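Local coordinates for protein SM80.1 Vicilin (Solanum melongena, PDB 5VF5) that probably serves as a seed storage protein of the 7S vicilin class, built from two cupin domains, with a copper(II) ion bound in the crystal, at residues A275-C281 with H325-A331; Y259-T265 with I321-H325; Y12-S16 with N314-V320; A244-I250 with N336-F342. All coordinates share one frame; numbering follows the deposited sequence. Where two conformers were deposited one is given.

Contact 1. Residues A275-C281 with H325-A331; sequences ARFEMAC and HPITFIA. With CU (copper (II) ion), chain D.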
# COMPACT_ATOMS: atom_id res chain seq x y z
N ALA A 275 5.23 9.20 13.42
CA ALA A 275 6.58 8.79 13.73
C ALA A 275 7.63 9.72 13.17
O ALA A 275 7.41 10.43 12.18
CB ALA A 275 6.83 7.35 13.24
N ARG A 276 8.78 9.69 13.80
CA ARG A 276 10.03 10.28 13.32
C ARG A 276 10.75 9.14 12.61
O ARG A 276 10.77 8.03 13.13
CB ARG A 276 10.82 10.79 14.58
CG ARG A 276 12.32 10.98 14.61
CD ARG A 276 12.77 11.35 16.06
NE ARG A 276 14.21 11.63 16.13
CZ ARG A 276 14.99 11.47 17.22
NH1 ARG A 276 14.47 11.05 18.36
NH2 ARG A 276 16.30 11.75 17.16
N PHE A 277 11.30 9.37 11.43
CA PHE A 277 12.16 8.41 10.79
C PHE A 277 13.55 8.94 10.59
O PHE A 277 13.73 10.16 10.38
CB PHE A 277 11.57 7.90 9.48
CG PHE A 277 11.55 8.92 8.36
CD1 PHE A 277 12.63 9.00 7.49
CD2 PHE A 277 10.46 9.74 8.15
CE1 PHE A 277 12.63 9.91 6.44
CE2 PHE A 277 10.45 10.66 7.12
CZ PHE A 277 11.55 10.76 6.27
N GLU A 278 14.53 8.07 10.55
CA GLU A 278 15.89 8.41 10.14
C GLU A 278 16.38 7.29 9.23
O GLU A 278 16.22 6.11 9.58
CB GLU A 278 16.85 8.53 11.32
CG GLU A 278 16.44 9.61 12.29
CD GLU A 278 17.54 9.98 13.28
OE1 GLU A 278 18.53 9.19 13.41
OE2 GLU A 278 17.41 11.08 13.93
N MET A 279 16.90 7.62 8.09
CA MET A 279 17.41 6.73 7.09
C MET A 279 18.85 7.15 6.77
O MET A 279 19.17 8.36 6.80
CB MET A 279 16.52 6.77 5.83
CG MET A 279 16.80 5.68 4.80
SD MET A 279 15.45 5.34 3.64
CE MET A 279 15.38 6.91 2.83
N ALA A 280 19.69 6.18 6.42
CA ALA A 280 21.06 6.42 5.95
C ALA A 280 21.08 6.23 4.46
O ALA A 280 20.78 5.12 3.99
CB ALA A 280 22.02 5.47 6.62
N CYS A 281 21.41 7.27 3.69
CA CYS A 281 21.40 7.16 2.21
C CYS A 281 22.76 7.52 1.64
O CYS A 281 23.18 8.63 1.81
CB CYS A 281 20.35 8.08 1.58
SG CYS A 281 20.27 8.03 -0.24
N HIS A 325 18.97 0.24 2.46
CA HIS A 325 19.10 1.47 3.23
C HIS A 325 18.71 1.27 4.68
O HIS A 325 17.58 0.91 4.96
CB HIS A 325 18.23 2.57 2.63
CG HIS A 325 18.76 3.15 1.35
ND1 HIS A 325 19.13 2.37 0.28
CD2 HIS A 325 18.91 4.44 0.95
CE1 HIS A 325 19.51 3.15 -0.71
NE2 HIS A 325 19.39 4.40 -0.33
N PRO A 326 19.63 1.53 5.61
CA PRO A 326 19.30 1.46 7.03
C PRO A 326 18.21 2.47 7.37
O PRO A 326 18.25 3.64 6.92
CB PRO A 326 20.62 1.81 7.73
CG PRO A 326 21.67 1.32 6.75
CD PRO A 326 21.08 1.72 5.41
N ILE A 327 17.25 2.05 8.18
CA ILE A 327 16.11 2.87 8.57
C ILE A 327 15.68 2.55 9.98
O ILE A 327 15.75 1.41 10.41
CB ILE A 327 14.94 2.64 7.55
CG1 ILE A 327 13.68 3.41 7.88
CG2 ILE A 327 14.56 1.17 7.46
CD1 ILE A 327 13.52 4.66 7.17
N THR A 328 15.13 3.54 10.65
CA THR A 328 14.44 3.40 11.93
C THR A 328 13.24 4.31 11.94
O THR A 328 13.22 5.39 11.31
CB THR A 328 15.38 3.67 13.14
OG1 THR A 328 14.71 3.41 14.36
CG2 THR A 328 15.85 5.10 13.15
N PHE A 329 12.23 3.90 12.68
CA PHE A 329 11.02 4.68 12.96
C PHE A 329 10.84 4.74 14.47
O PHE A 329 10.93 3.71 15.14
CB PHE A 329 9.77 4.06 12.37
CG PHE A 329 9.79 3.89 10.88
CD1 PHE A 329 10.29 2.74 10.31
CD2 PHE A 329 9.28 4.87 10.04
CE1 PHE A 329 10.28 2.56 8.92
CE2 PHE A 329 9.25 4.72 8.68
CZ PHE A 329 9.76 3.56 8.11
N ILE A 330 10.47 5.91 14.98
CA ILE A 330 10.27 6.16 16.38
C ILE A 330 8.83 6.73 16.50
O ILE A 330 8.53 7.81 15.98
CB ILE A 330 11.26 7.21 16.94
CG1 ILE A 330 12.71 6.70 16.83
CG2 ILE A 330 10.93 7.51 18.38
CD1 ILE A 330 13.38 7.09 15.53
N ALA A 331 7.95 5.99 17.14
CA ALA A 331 6.60 6.43 17.41
C ALA A 331 6.61 7.64 18.29
O ALA A 331 7.40 7.77 19.23
CB ALA A 331 5.79 5.31 18.02
CU CU D . 20.41 5.95 -1.09

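Contact 2. Residues Y259-T265 with I321-H325; sequences YYNSRST and IPAGH. With CU (copper (II) ion), chain D; ACT (acetate ion), chain C.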
# COMPACT_ATOMS: atom_id res chain seq x y z
N TYR A 259 17.20 -1.19 10.91
CA TYR A 259 17.31 -2.39 10.10
C TYR A 259 17.41 -2.00 8.64
O TYR A 259 17.26 -0.82 8.27
CB TYR A 259 16.07 -3.28 10.30
CG TYR A 259 14.81 -2.70 9.67
CD1 TYR A 259 14.01 -1.79 10.38
CD2 TYR A 259 14.45 -3.00 8.37
CE1 TYR A 259 12.87 -1.23 9.80
CE2 TYR A 259 13.31 -2.43 7.79
CZ TYR A 259 12.53 -1.54 8.50
OH TYR A 259 11.38 -1.01 7.95
N TYR A 260 17.68 -2.96 7.79
CA TYR A 260 17.52 -2.75 6.35
C TYR A 260 16.93 -3.99 5.69
O TYR A 260 17.02 -5.11 6.22
CB TYR A 260 18.86 -2.33 5.65
CG TYR A 260 19.93 -3.41 5.62
CD1 TYR A 260 20.86 -3.57 6.66
CD2 TYR A 260 20.01 -4.29 4.57
CE1 TYR A 260 21.83 -4.56 6.62
CE2 TYR A 260 21.00 -5.27 4.52
CZ TYR A 260 21.90 -5.40 5.57
OH TYR A 260 22.87 -6.37 5.58
N ASN A 261 16.30 -3.78 4.54
CA ASN A 261 15.82 -4.87 3.68
C ASN A 261 16.90 -5.22 2.67
O ASN A 261 17.48 -4.37 2.03
CB ASN A 261 14.57 -4.42 2.96
CG ASN A 261 13.39 -4.34 3.89
OD1 ASN A 261 13.00 -5.37 4.46
ND2 ASN A 261 12.83 -3.14 4.06
N SER A 262 17.16 -6.51 2.52
CA SER A 262 18.24 -6.96 1.67
C SER A 262 18.08 -6.62 0.20
O SER A 262 19.04 -6.26 -0.45
CB SER A 262 18.47 -8.46 1.86
OG SER A 262 17.40 -9.24 1.37
N ARG A 263 16.86 -6.79 -0.33
CA ARG A 263 16.63 -6.53 -1.76
C ARG A 263 15.36 -5.80 -2.13
O ARG A 263 15.28 -5.27 -3.23
CB ARG A 263 16.74 -7.78 -2.58
CG ARG A 263 15.78 -8.82 -2.27
CD ARG A 263 15.86 -9.91 -3.37
NE ARG A 263 15.14 -9.62 -4.61
CZ ARG A 263 15.62 -9.35 -5.83
NH1 ARG A 263 16.93 -9.18 -6.07
NH2 ARG A 263 14.76 -9.19 -6.83
N SER A 264 14.40 -5.72 -1.21
CA SER A 264 13.10 -5.20 -1.52
C SER A 264 12.98 -3.74 -1.16
O SER A 264 13.28 -3.36 -0.06
CB SER A 264 12.03 -6.03 -0.82
OG SER A 264 10.70 -5.54 -1.04
N THR A 265 12.54 -2.95 -2.13
CA THR A 265 12.16 -1.57 -1.87
C THR A 265 10.75 -1.56 -1.30
O THR A 265 9.88 -2.33 -1.75
CB THR A 265 12.16 -0.77 -3.19
OG1 THR A 265 13.50 -0.69 -3.69
CG2 THR A 265 11.62 0.63 -3.04
N ILE A 321 11.36 3.28 1.06
CA ILE A 321 12.62 2.83 1.64
C ILE A 321 13.33 2.02 0.56
O ILE A 321 12.95 0.84 0.33
CB ILE A 321 12.41 1.92 2.88
CG1 ILE A 321 11.36 2.51 3.87
CG2 ILE A 321 13.79 1.70 3.54
CD1 ILE A 321 11.00 1.51 4.95
N PRO A 322 14.37 2.57 -0.08
CA PRO A 322 15.08 1.76 -1.06
C PRO A 322 15.77 0.55 -0.39
O PRO A 322 16.14 0.62 0.80
CB PRO A 322 16.13 2.73 -1.62
CG PRO A 322 15.64 4.06 -1.27
CD PRO A 322 14.88 3.95 -0.00
N ALA A 323 15.98 -0.51 -1.16
CA ALA A 323 16.65 -1.66 -0.65
C ALA A 323 18.06 -1.33 -0.14
O ALA A 323 18.74 -0.42 -0.65
CB ALA A 323 16.76 -2.74 -1.72
N GLY A 324 18.45 -1.98 0.95
CA GLY A 324 19.78 -1.83 1.51
C GLY A 324 19.96 -0.64 2.42
O GLY A 324 20.96 -0.54 3.10
N HIS A 325 18.97 0.24 2.46
CA HIS A 325 19.10 1.47 3.23
C HIS A 325 18.71 1.27 4.68
O HIS A 325 17.58 0.91 4.96
CB HIS A 325 18.23 2.57 2.63
CG HIS A 325 18.76 3.15 1.35
ND1 HIS A 325 19.13 2.37 0.28
CD2 HIS A 325 18.91 4.44 0.95
CE1 HIS A 325 19.51 3.15 -0.71
NE2 HIS A 325 19.39 4.40 -0.33
CU CU D . 20.41 5.95 -1.09
C ACT C . 9.33 -2.82 5.84
O ACT C . 8.98 -3.96 5.40
OXT ACT C . 10.54 -2.50 5.87
CH3 ACT C . 8.34 -1.81 6.37
O HOH W 1 16.22 -1.12 3.54
O HOH W 2 13.74 -1.41 1.80

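Contact 3. Residues Y12-S16 with N314-V320; sequences YLFKS and NVGDVLV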
# COMPACT_ATOMS: atom_id res chain seq x y z
N TYR A 12 12.37 10.61 -1.10
CA TYR A 12 11.69 9.40 -0.72
C TYR A 12 10.37 9.62 0.00
O TYR A 12 9.61 8.68 0.21
CB TYR A 12 12.60 8.59 0.17
CG TYR A 12 13.96 8.29 -0.41
CD1 TYR A 12 14.08 7.63 -1.60
CD2 TYR A 12 15.11 8.70 0.22
CE1 TYR A 12 15.33 7.38 -2.16
CE2 TYR A 12 16.35 8.45 -0.32
CZ TYR A 12 16.45 7.75 -1.50
OH TYR A 12 17.69 7.50 -2.06
N LEU A 13 10.10 10.84 0.46
CA LEU A 13 8.93 11.18 1.23
C LEU A 13 7.86 11.75 0.33
O LEU A 13 8.14 12.69 -0.44
CB LEU A 13 9.32 12.23 2.26
CG LEU A 13 8.20 12.83 3.09
CD1 LEU A 13 7.56 11.77 3.96
CD2 LEU A 13 8.75 13.94 3.98
N PHE A 14 6.64 11.23 0.44
CA PHE A 14 5.50 11.67 -0.37
C PHE A 14 4.39 11.98 0.60
O PHE A 14 3.71 11.10 1.12
CB PHE A 14 5.06 10.62 -1.37
CG PHE A 14 6.10 10.29 -2.42
CD1 PHE A 14 7.17 9.50 -2.15
CD2 PHE A 14 6.00 10.84 -3.71
CE1 PHE A 14 8.15 9.24 -3.10
CE2 PHE A 14 6.95 10.55 -4.68
CZ PHE A 14 8.05 9.77 -4.37
N LYS A 15 4.23 13.25 0.91
CA LYS A 15 3.19 13.67 1.82
C LYS A 15 1.78 13.34 1.27
O LYS A 15 1.56 13.32 0.05
CB LYS A 15 3.34 15.15 2.13
CG LYS A 15 4.62 15.47 2.90
CD LYS A 15 4.59 14.98 4.33
CE LYS A 15 3.52 15.71 5.09
NZ LYS A 15 3.44 15.25 6.50
N SER A 16 0.83 13.16 2.19
CA SER A 16 -0.51 12.78 1.80
C SER A 16 -1.15 13.72 0.77
O SER A 16 -1.89 13.28 -0.12
CB SER A 16 -1.40 12.61 3.01
OG SER A 16 -1.65 13.87 3.60
N ASN A 314 2.98 11.23 9.04
CA ASN A 314 1.62 11.35 9.53
C ASN A 314 0.71 10.44 8.71
O ASN A 314 1.08 9.96 7.63
CB ASN A 314 1.10 12.78 9.31
CG ASN A 314 2.03 13.83 9.77
OD1 ASN A 314 2.26 14.83 9.06
ND2 ASN A 314 2.56 13.65 10.96
N VAL A 315 -0.50 10.27 9.21
CA VAL A 315 -1.49 9.44 8.54
C VAL A 315 -1.64 9.84 7.06
O VAL A 315 -1.81 11.01 6.75
CB VAL A 315 -2.83 9.44 9.28
CG1 VAL A 315 -3.91 8.78 8.43
CG2 VAL A 315 -2.71 8.74 10.61
N GLY A 316 -1.54 8.84 6.18
CA GLY A 316 -1.71 9.03 4.74
C GLY A 316 -0.42 9.38 3.99
O GLY A 316 -0.40 9.38 2.76
N ASP A 317 0.65 9.67 4.72
CA ASP A 317 1.94 9.93 4.11
C ASP A 317 2.57 8.63 3.65
O ASP A 317 2.32 7.56 4.24
CB ASP A 317 2.92 10.56 5.10
CG ASP A 317 2.56 11.99 5.49
OD1 ASP A 317 1.72 12.65 4.84
OD2 ASP A 317 3.17 12.42 6.51
N VAL A 318 3.42 8.72 2.66
CA VAL A 318 4.22 7.62 2.14
C VAL A 318 5.71 7.87 2.28
O VAL A 318 6.20 8.98 2.02
CB VAL A 318 3.83 7.35 0.67
CG1 VAL A 318 4.82 6.46 -0.05
CG2 VAL A 318 2.42 6.79 0.61
N LEU A 319 6.45 6.83 2.67
CA LEU A 319 7.88 6.84 2.59
C LEU A 319 8.32 5.67 1.73
O LEU A 319 7.91 4.55 2.01
CB LEU A 319 8.53 6.70 3.96
CG LEU A 319 10.04 6.82 4.00
CD1 LEU A 319 10.58 8.18 3.59
CD2 LEU A 319 10.56 6.46 5.38
N VAL A 320 9.21 5.92 0.78
CA VAL A 320 9.82 4.85 0.01
C VAL A 320 11.17 4.54 0.70
O VAL A 320 11.99 5.43 0.89
CB VAL A 320 10.03 5.25 -1.45
CG1 VAL A 320 10.82 4.18 -2.18
CG2 VAL A 320 8.68 5.53 -2.12
O HOH W 3 -0.55 13.51 6.01

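Contact 4. Residues A244-I250 with N336-F342; sequences AVAFMNI and NFRVVGF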
# COMPACT_ATOMS: atom_id res chain seq x y z
N ALA A 244 5.24 -8.06 -1.79
CA ALA A 244 4.86 -8.41 -0.46
C ALA A 244 3.95 -7.36 0.11
O ALA A 244 3.98 -6.18 -0.31
CB ALA A 244 6.07 -8.55 0.42
N VAL A 245 3.21 -7.74 1.14
CA VAL A 245 2.42 -6.79 1.92
C VAL A 245 2.82 -6.95 3.37
O VAL A 245 2.66 -8.03 3.94
CB VAL A 245 0.90 -6.97 1.76
CG1 VAL A 245 0.19 -5.93 2.59
CG2 VAL A 245 0.51 -6.98 0.30
N ALA A 246 3.34 -5.89 3.96
CA ALA A 246 3.86 -5.90 5.29
C ALA A 246 2.95 -5.02 6.16
O ALA A 246 2.48 -3.94 5.75
CB ALA A 246 5.29 -5.40 5.34
N PHE A 247 2.76 -5.45 7.39
CA PHE A 247 2.04 -4.72 8.41
C PHE A 247 2.96 -4.50 9.60
O PHE A 247 3.47 -5.48 10.17
CB PHE A 247 0.83 -5.55 8.85
CG PHE A 247 -0.10 -5.91 7.72
CD1 PHE A 247 0.12 -7.02 6.94
CD2 PHE A 247 -1.17 -5.07 7.42
CE1 PHE A 247 -0.75 -7.35 5.92
CE2 PHE A 247 -2.08 -5.40 6.41
CZ PHE A 247 -1.84 -6.53 5.63
N MET A 248 3.23 -3.24 9.94
CA MET A 248 4.10 -2.94 11.07
C MET A 248 3.35 -2.05 12.01
O MET A 248 2.79 -1.04 11.59
CB MET A 248 5.43 -2.31 10.63
CG MET A 248 6.39 -2.06 11.77
SD MET A 248 8.07 -1.82 11.20
CE MET A 248 7.86 -0.16 10.60
N ASN A 249 3.37 -2.44 13.28
CA ASN A 249 2.82 -1.65 14.34
C ASN A 249 3.90 -1.41 15.38
O ASN A 249 4.56 -2.35 15.83
CB ASN A 249 1.62 -2.33 15.00
CG ASN A 249 0.91 -1.40 15.98
OD1 ASN A 249 0.45 -0.33 15.61
ND2 ASN A 249 0.92 -1.75 17.23
N ILE A 250 4.09 -0.13 15.72
CA ILE A 250 5.00 0.27 16.79
C ILE A 250 4.11 0.85 17.91
O ILE A 250 3.37 1.83 17.70
CB ILE A 250 6.03 1.29 16.31
CG1 ILE A 250 6.80 0.75 15.09
CG2 ILE A 250 6.99 1.63 17.44
CD1 ILE A 250 7.80 1.70 14.52
N ASN A 336 -0.14 4.47 19.07
CA ASN A 336 0.66 3.54 18.29
C ASN A 336 0.86 4.15 16.88
O ASN A 336 0.11 5.04 16.45
CB ASN A 336 -0.04 2.22 18.16
CG ASN A 336 -1.31 2.36 17.37
OD1 ASN A 336 -2.19 3.16 17.75
ND2 ASN A 336 -1.41 1.66 16.28
N PHE A 337 1.89 3.68 16.19
CA PHE A 337 2.20 4.06 14.83
C PHE A 337 2.06 2.80 13.98
O PHE A 337 2.80 1.83 14.20
CB PHE A 337 3.61 4.60 14.74
CG PHE A 337 4.11 4.87 13.34
CD1 PHE A 337 3.60 5.94 12.60
CD2 PHE A 337 5.16 4.10 12.76
CE1 PHE A 337 4.08 6.23 11.34
CE2 PHE A 337 5.62 4.42 11.51
CZ PHE A 337 5.10 5.49 10.80
N ARG A 338 1.10 2.81 13.08
CA ARG A 338 0.80 1.66 12.23
C ARG A 338 0.91 2.00 10.76
O ARG A 338 0.42 3.01 10.28
CB ARG A 338 -0.62 1.17 12.49
CG ARG A 338 -0.88 -0.23 11.96
CD ARG A 338 -2.28 -0.76 12.29
NE ARG A 338 -2.65 -0.62 13.72
CZ ARG A 338 -2.46 -1.54 14.67
NH1 ARG A 338 -1.88 -2.73 14.40
NH2 ARG A 338 -2.86 -1.29 15.92
N VAL A 339 1.61 1.10 10.05
CA VAL A 339 1.86 1.29 8.60
C VAL A 339 1.54 0.02 7.84
O VAL A 339 1.62 -1.10 8.40
CB VAL A 339 3.33 1.71 8.27
CG1 VAL A 339 3.68 2.96 9.04
CG2 VAL A 339 4.31 0.60 8.57
N VAL A 340 1.23 0.18 6.57
CA VAL A 340 1.18 -0.91 5.62
C VAL A 340 2.26 -0.62 4.62
O VAL A 340 2.38 0.51 4.14
CB VAL A 340 -0.16 -0.96 4.87
CG1 VAL A 340 -0.14 -2.05 3.79
CG2 VAL A 340 -1.24 -1.18 5.87
N GLY A 341 3.09 -1.61 4.35
CA GLY A 341 4.17 -1.46 3.37
C GLY A 341 4.00 -2.42 2.20
O GLY A 341 3.74 -3.62 2.39
N PHE A 342 4.07 -1.93 1.00
CA PHE A 342 4.19 -2.77 -0.15
C PHE A 342 5.65 -3.00 -0.45
O PHE A 342 6.42 -2.04 -0.57
CB PHE A 342 3.51 -2.13 -1.36
CG PHE A 342 2.02 -2.08 -1.27
CD1 PHE A 342 1.30 -3.26 -1.28
CD2 PHE A 342 1.33 -0.89 -1.22
CE1 PHE A 342 -0.07 -3.27 -1.22
CE2 PHE A 342 -0.05 -0.87 -1.17
CZ PHE A 342 -0.77 -2.05 -1.16

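Contact 1. Residues A275-C281 with H325-A331
A chi1 of 180° swings SG of C281 away from its backbone N, and one of -74° turns the H325 imidazole in beside its own N; sulfur and ring converge on one copper(II) ion. C281 SG lies 2.2 Å from the metal and H325 NE2 2.0 Å. C281 SG sits at the edge of the imidazole, near its plane, 3.7 Å from H325 NE2. H283 completes the protein part of the site.

Behind the metal the strands run antiparallel. R276 and E278 form hydrogen-bonded pairs with I330 and T328, and A280 N adds a last bond to P326 O at 3.0 Å, just where the chain turns toward H325. The face bearing F277, M279, I327 and F329 is apolar: F277 CB rests 3.8 Å from F329 CD2, while I327 CD1 reaches M279 CB at 3.9 Å. On the other face, R276 and E278 of the same strand share a weak salt bridge.

In the cupin barrel this pair is flanked by strand 307-313 beside 275-281 and by strand 254-261 beside 327-331, where V256 O takes up the T328 hydroxyl. L319 and I321 of strand 318-321 cover the apolar face.

Contact 2. Residues Y259-T265 with I321-H325
A type II beta turn from P322 to H325, which presents a copper ligand at its end, is held to the end of a cupin strand by G324 N, bonded to N261 O at 2.8 Å. Beside it A323 CB presses on R263 O at 3.3 Å, and T265 CG2 lies 3.6 Å from I321 O.

The turn also steadies its own histidine. H325 ND1 donates to A323 O at 3.0 Å, close to the imidazole plane but well above the plane of the carbonyl, while P322 CB lies over one face of the ring, toward the rim. Two waters fill in the rest: one accepts from N261 N and lies by P322 O and H325 O, the other accepts from N261 ND2 and lies by S264 O and I321 O.

An acetate, probably from the crystallisation liquor, is gripped at OXT by Y259 OH (2.7 Å) and, almost straight, by N261 ND2 (3.0 Å, 170°). N261 OD1 accepts from K351 NZ, which also bonds the acetate, as does R266.

Strand 254-261 pairs with 327-331 through Y259 and I327, and also with 351-353, while I321 packs against M279 of strand 275-281.

Contact 3. Residues Y12-S16 with N314-V320
The carboxylate of D317 is met from both of its faces by donors that share OD2: K15 NZ arrives on the syn side, and N314 N comes from above the plane, 47° out of it, on the opposite face. K15 NZ and N314 N each stand 2.8 Å from D317 OD2. The other oxygen, D317 OD1, takes S16 N at 2.8 Å on its anti side, and a water joins it to V315 O. Bends at chi2 (-71°) and chi3 (-64°) lay the lysine alongside the aspartate, bringing NZ to OD2 for a salt bridge. Among the aromatic rings, F14 has V318 O at its edge and an edge-to-face partner in F36, and F14 CE1 touches V320 CG2 at 3.9 Å.

Strand 13-14, near the N terminus, here forms an outer strand of the antiparallel sheet of the second cupin domain, pairing with 318-321. F14 and V318 exchange two backbone bonds, and V320 N adds a third to Y12 O, 2.8 Å away. D317 itself ends a type II turn that starts at N314, so its carboxylate ties the turn to K15 and S16.

At the other end Y12 CB lies 3.3 Å from V320 O, a buried oxygen without a partner in the model. The tyrosine ring runs on past P322, M279 and C281 until Y12 OH comes to about 3 Å (nearest atoms) from the copper(II) ion, whose protein ligands are C281, H283 and H325.

Contact 4. Residues A244-I250 with N336-F342
Backbone bonding between A244-I250 and N336-F342 is regular: A246 with G341, M248 with V339 and I250 with F337 are hydrogen-bonded antiparallel pairs, each joined twice. The N-H groups aim almost straight at their acceptors, as in I250 N to F337 O at 2.8 Å.

Polar side chains gather at one end, where N336 and R338, like M248 further along, are modelled in two conformers, of which one is described. N249 OD1 receives N336 ND2 at 2.8 Å, in the plane of its own carbonyl and on a lone pair, although the two amides are turned 51° against each other. N249 OD1 also lies over the centre of the R338 guanidinium, 3.3 Å from R338 CZ. Here amide and guanidinium are stacked, their planes only 5° apart, which leaves the arginine N-H groups pointing past OD1. E272 of the adjacent strand takes R338 NE in a salt bridge and also accepts from N336 ND2, and Q226 holds N249 ND2.

Apolar contacts occupy both faces. On one, V245 CG2 meets F342 CE1 at 4.1 Å and F247 CD2 meets V340 CG2 at 4.2 Å. On the other, M248 CB touches V339 CG2 at 3.7 Å, and I250 CD1 sits at the edge of the F337 ring.

The chemistry thus divides the pair: the M248 and I250 face packs toward F329 in the barrel interior, the apolar part of the other meets V74 of the first cupin domain, and at the end of that same face the cationic R338 is probably stabilised by carbonyl and carboxylate.

From the N terminus, 12-16 waits nearly 300 residues for 314-320, so contact 3 closes the longest loop and fastens the start of the chain to the second cupin domain. Within that domain 244-250 opens contact 4, closed by 336-342, and both contact 2 (259-265 with 321-325) and contact 1 (275-281 with 325-331) are nested inside it. Contacts 1 and 2 cross and share H325. Contact 3 crosses all the others. Contacts 3 and 4 belong to one sheet of the barrel and contact 1 to another, with contact 2 at the turn between them; packing across the barrel joins contact 4 to contact 1, while contact 3 ties the N-terminal strand to the copper end of strand 275-281.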